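Side-chain contacts in d-3-phosphoglycerate dehydrogenase oxidoreductase protein (Ralstonia solanacearum, PDB 3GG9), which probably acts as an NAD-dependent D-3-phosphoglycerate dehydrogenase of the D-isomer specific 2-hydroxyacid dehydrogenase family: residues V119-A122 / I126-Y129; L114-V119 / F182-L187. All blocks are in the same frame, centred on the assembly; numbering follows the deposited sequence.

Contact 1: V119-A122 / I126-Y129; sequences VMAA and IPQY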
loop_
_atom_site.group_PDB
_atom_site.type_symbol
_atom_site.label_atom_id
_atom_site.label_comp_id
_atom_site.label_asym_id
_atom_site.label_seq_id
_atom_site.Cartn_x
_atom_site.Cartn_y
_atom_site.Cartn_z
ATOM N N VAL A 119 -3.650 -4.835 1.552
ATOM C CA VAL A 119 -4.990 -4.308 1.853
ATOM C C VAL A 119 -5.161 -2.886 1.354
ATOM O O VAL A 119 -6.107 -2.612 0.636
ATOM C CB VAL A 119 -5.344 -4.337 3.422
ATOM C CG1 VAL A 119 -6.621 -3.608 3.676
ATOM C CG2 VAL A 119 -5.464 -5.759 3.895
ATOM N N MET A 120 -4.270 -1.982 1.784
ATOM C CA MET A 120 -4.289 -0.585 1.352
ATOM C C MET A 120 -4.033 -0.414 -0.159
ATOM O O MET A 120 -4.717 0.368 -0.822
ATOM C CB MET A 120 -3.321 0.227 2.212
ATOM C CG MET A 120 -3.733 0.112 3.677
ATOM S SD MET A 120 -3.161 1.484 4.663
ATOM C CE MET A 120 -4.580 2.553 4.374
ATOM N N ALA A 121 -3.088 -1.182 -0.697
ATOM C CA ALA A 121 -2.743 -1.086 -2.110
ATOM C C ALA A 121 -3.950 -1.495 -2.932
ATOM O O ALA A 121 -4.338 -0.777 -3.836
ATOM C CB ALA A 121 -1.526 -1.950 -2.433
ATOM N N ALA A 122 -4.579 -2.611 -2.562
ATOM C CA ALA A 122 -5.777 -3.100 -3.273
ATOM C C ALA A 122 -6.988 -2.177 -3.104
ATOM O O ALA A 122 -7.603 -1.750 -4.082
ATOM C CB ALA A 122 -6.095 -4.536 -2.827
ATOM N N ILE A 126 -3.904 1.102 -6.025
ATOM C CA ILE A 126 -2.612 1.701 -6.264
ATOM C C ILE A 126 -1.803 1.112 -7.451
ATOM O O ILE A 126 -1.399 1.895 -8.288
ATOM C CB ILE A 126 -1.800 1.825 -4.980
ATOM C CG1 ILE A 126 -2.567 2.745 -4.034
ATOM C CG2 ILE A 126 -0.376 2.306 -5.282
ATOM C CD1 ILE A 126 -1.827 3.037 -2.771
ATOM N N PRO A 127 -1.596 -0.233 -7.529
ATOM C CA PRO A 127 -0.857 -0.744 -8.691
ATOM C C PRO A 127 -1.505 -0.350 -10.027
ATOM O O PRO A 127 -0.799 0.080 -10.949
ATOM C CB PRO A 127 -0.910 -2.267 -8.495
ATOM C CG PRO A 127 -1.046 -2.439 -7.038
ATOM C CD PRO A 127 -1.970 -1.339 -6.616
ATOM N N GLN A 128 -2.829 -0.466 -10.105
ATOM C CA GLN A 128 -3.582 -0.123 -11.315
ATOM C C GLN A 128 -3.468 1.358 -11.721
ATOM O O GLN A 128 -3.237 1.666 -12.881
ATOM C CB GLN A 128 -5.055 -0.526 -11.185
ATOM C CG GLN A 128 -5.298 -2.025 -10.932
ATOM C CD GLN A 128 -5.411 -2.381 -9.451
ATOM O OE1 GLN A 128 -4.852 -1.698 -8.576
ATOM N NE2 GLN A 128 -6.150 -3.444 -9.162
ATOM N N TYR A 129 -3.622 2.263 -10.765
ATOM C CA TYR A 129 -3.524 3.679 -11.058
ATOM C C TYR A 129 -2.094 4.067 -11.428
ATOM O O TYR A 129 -1.890 4.891 -12.319
ATOM C CB TYR A 129 -3.938 4.510 -9.841
ATOM C CG TYR A 129 -5.400 4.874 -9.691
ATOM C CD1 TYR A 129 -6.035 5.750 -10.587
ATOM C CD2 TYR A 129 -6.122 4.422 -8.588
ATOM C CE1 TYR A 129 -7.395 6.119 -10.406
ATOM C CE2 TYR A 129 -7.455 4.780 -8.402
ATOM C CZ TYR A 129 -8.081 5.630 -9.305
ATOM O OH TYR A 129 -9.399 5.962 -9.055
#
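The flat backbone carbonyl of A121 meets two different neighbours across the break between helix 109-123 and helix 126-134: CD of P127 lies over one face of the group, 3.7 Å from A121 O, whereas I126 N approaches the oxygen in the carbonyl plane. This is a short turn between consecutive helices of the probable Rossmann-type NAD-binding domain, joined by one bond from I126 N back to A121 O, five residues earlier. The I126 N to A121 O bond is 2.9 Å long, with an N-H...O angle of 154°. I126 stands at the start of its helix, where its N-H has no earlier turn to bond to, and P127, next in line, has no N-H to place. In the linker, the R125 side chain hydrogen-bonds through NH2 to A122 O. Packing around the junction is largely buried: A122 and P127 rest on I296 of strand 295-297, and A117 of the second subunit touches both M120 and I126. The isoleucine keeps CG1 anti to its carbonyl carbon (chi1 -62°), which lays this branch beside the preceding helix end, with I126 CG1 3.9 Å from A121 O and I126 CD1 4.4 Å from M120 O.

Contact 2: L114-V119 / F182-L187; sequences LTWALV and FGMNVL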
loop_
_atom_site.group_PDB
_atom_site.type_symbol
_atom_site.label_atom_id
_atom_site.label_comp_id
_atom_site.label_asym_id
_atom_site.label_seq_id
_atom_site.Cartn_x
_atom_site.Cartn_y
_atom_site.Cartn_z
ATOM N N LEU A 114 3.193 -6.484 5.617
ATOM C CA LEU A 114 3.030 -6.753 4.173
ATOM C C LEU A 114 1.562 -7.016 3.827
ATOM O O LEU A 114 1.065 -6.526 2.804
ATOM C CB LEU A 114 3.898 -7.924 3.771
ATOM C CG LEU A 114 4.055 -8.156 2.252
ATOM C CD1 LEU A 114 2.946 -9.083 1.676
ATOM C CD2 LEU A 114 4.133 -6.817 1.463
ATOM N N THR A 115 0.894 -7.834 4.634
ATOM C CA THR A 115 -0.562 -8.023 4.528
ATOM C C THR A 115 -1.339 -6.710 4.442
ATOM O O THR A 115 -2.203 -6.533 3.585
ATOM C CB THR A 115 -1.111 -8.886 5.709
ATOM O OG1 THR A 115 -0.422 -10.133 5.722
ATOM C CG2 THR A 115 -2.610 -9.132 5.562
ATOM N N TRP A 116 -1.014 -5.778 5.325
ATOM C CA TRP A 116 -1.693 -4.490 5.358
ATOM C C TRP A 116 -1.343 -3.596 4.191
ATOM O O TRP A 116 -2.186 -2.851 3.721
ATOM C CB TRP A 116 -1.388 -3.734 6.673
ATOM C CG TRP A 116 -2.527 -2.820 6.972
ATOM C CD1 TRP A 116 -2.552 -1.470 6.838
ATOM C CD2 TRP A 116 -3.851 -3.213 7.364
ATOM N NE1 TRP A 116 -3.810 -0.980 7.172
ATOM C CE2 TRP A 116 -4.619 -2.039 7.494
ATOM C CE3 TRP A 116 -4.452 -4.451 7.639
ATOM C CZ2 TRP A 116 -5.967 -2.065 7.875
ATOM C CZ3 TRP A 116 -5.790 -4.478 8.011
ATOM C CH2 TRP A 116 -6.528 -3.298 8.134
ATOM N N ALA A 117 -0.104 -3.683 3.726
ATOM C CA ALA A 117 0.349 -2.931 2.563
ATOM C C ALA A 117 -0.495 -3.354 1.367
ATOM O O ALA A 117 -0.914 -2.524 0.575
ATOM C CB ALA A 117 1.856 -3.221 2.307
ATOM N N LEU A 118 -0.779 -4.649 1.283
ATOM C CA LEU A 118 -1.637 -5.191 0.207
ATOM C C LEU A 118 -3.111 -4.813 0.332
ATOM O O LEU A 118 -3.750 -4.534 -0.659
ATOM C CB LEU A 118 -1.503 -6.709 0.134
ATOM C CG LEU A 118 -0.246 -7.268 -0.520
ATOM C CD1 LEU A 118 -0.275 -8.783 -0.427
ATOM C CD2 LEU A 118 -0.166 -6.813 -1.976
ATOM N N VAL A 119 -3.650 -4.835 1.552
ATOM C CA VAL A 119 -4.990 -4.308 1.853
ATOM C C VAL A 119 -5.161 -2.886 1.354
ATOM O O VAL A 119 -6.107 -2.612 0.636
ATOM C CB VAL A 119 -5.344 -4.337 3.422
ATOM C CG1 VAL A 119 -6.621 -3.608 3.676
ATOM C CG2 VAL A 119 -5.464 -5.759 3.895
ATOM N N PHE A 182 -7.396 1.523 12.159
ATOM C CA PHE A 182 -8.028 2.227 11.047
ATOM C C PHE A 182 -9.532 2.477 11.219
ATOM O O PHE A 182 -10.164 3.070 10.336
ATOM C CB PHE A 182 -7.712 1.540 9.685
ATOM C CG PHE A 182 -6.390 1.991 9.106
ATOM C CD1 PHE A 182 -6.356 2.949 8.099
ATOM C CD2 PHE A 182 -5.183 1.523 9.614
ATOM C CE1 PHE A 182 -5.148 3.415 7.590
ATOM C CE2 PHE A 182 -3.948 2.008 9.100
ATOM C CZ PHE A 182 -3.952 2.951 8.085
ATOM N N GLY A 183 -10.093 2.056 12.354
ATOM C CA GLY A 183 -11.533 2.249 12.620
ATOM C C GLY A 183 -12.441 1.266 11.869
ATOM O O GLY A 183 -13.607 1.576 11.603
ATOM N N MET A 184 -11.911 0.091 11.538
ATOM C CA MET A 184 -12.674 -0.968 10.879
ATOM C C MET A 184 -13.480 -1.765 11.922
ATOM O O MET A 184 -13.164 -1.736 13.115
ATOM C CB MET A 184 -11.757 -1.903 10.074
ATOM C CG MET A 184 -10.915 -1.226 8.979
ATOM S SD MET A 184 -10.079 -2.400 7.892
ATOM C CE MET A 184 -11.425 -2.884 6.790
ATOM N N ASN A 185 -14.553 -2.413 11.470
ATOM C CA ASN A 185 -15.301 -3.404 12.255
ATOM C C ASN A 185 -14.614 -4.768 12.143
ATOM O O ASN A 185 -14.726 -5.455 11.119
ATOM C CB ASN A 185 -16.769 -3.450 11.766
ATOM C CG ASN A 185 -17.657 -4.363 12.608
ATOM O OD1 ASN A 185 -17.599 -4.341 13.837
ATOM N ND2 ASN A 185 -18.500 -5.162 11.940
ATOM N N VAL A 186 -13.867 -5.154 13.169
ATOM C CA VAL A 186 -13.063 -6.374 13.085
ATOM C C VAL A 186 -13.797 -7.614 13.637
ATOM O O VAL A 186 -14.239 -7.639 14.810
ATOM C CB VAL A 186 -11.658 -6.210 13.737
ATOM C CG1 VAL A 186 -10.812 -7.472 13.502
ATOM C CG2 VAL A 186 -10.928 -4.970 13.195
ATOM N N LEU A 187 -13.924 -8.622 12.773
ATOM C CA LEU A 187 -14.467 -9.940 13.115
ATOM C C LEU A 187 -13.446 -11.038 12.882
ATOM O O LEU A 187 -12.823 -11.118 11.815
ATOM C CB LEU A 187 -15.719 -10.256 12.287
ATOM C CG LEU A 187 -16.954 -9.352 12.333
ATOM C CD1 LEU A 187 -17.957 -9.795 11.268
ATOM C CD2 LEU A 187 -17.598 -9.373 13.706
#
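W116 reaches out from helix 109-123 and sets its indole against F182 and M184, two side chains that meet it in quite different ways. W116 NE1 lies over one face of the phenyl ring, 3.6 Å from F182 CE2. The two planes are inclined at 44°, with 5.1 Å between the centroids of the indole's five-membered ring and the F182 ring, so the pair is oblique, neither a parallel stack nor a T. The indole benzo ring continues past F182, bringing W116 CZ2 to 4.1 Å from F182 CD2.

M184 deals with the rim instead. Its sulfur sits at the edge of the six-membered ring, near the ring plane, in a Met-aromatic contact: M184 SD is 3.7 Å from W116 CH2 and the line to the ring centroid runs 77° off the normal. The thioether bends at its last torsion, turning CE away from the ring it has just met. With CG roughly anti to the backbone N (chi1 -153°), the indole reaches out from the helix to both partners. One indole face is backed by V119 CB from the next turn of its own helix.

Between the two partners, G183 closes helix 170-181 with a Schellman motif, its positive phi turning the chain toward strand 185-189, and the side chains of F182 and M184, on its two flanks, both start toward the indole. The same helix supplies Y178, edge-to-face with W116, and V175; L163 of strand 162-166 touches both W116 and M184. Beyond F182 lies the second subunit, whose Y178 stacks on the phenyl ring, so the cluster joins helix 109-123 to the parallel sheet at the dimer interface.

In the fold
Both contacts draw on helix 109-123, share V119 and have centres about 13 Å apart. Along the chain, 114-119 leads directly into 119-122; helix 126-134 follows after a short turn and completes contact 1, while 182-187, separated from V119 by 62 residues, completes contact 2. One is therefore a local joint between consecutive helices, the other a long-range tie to the start of strand 185-189 in the seven-stranded parallel sheet of the Rossmann-type NAD-binding domain. They touch through M120 CE and F182 CE1, 3.4 Å apart. Because both also meet the second subunit, the helix packs within its own domain and across the dimer interface together.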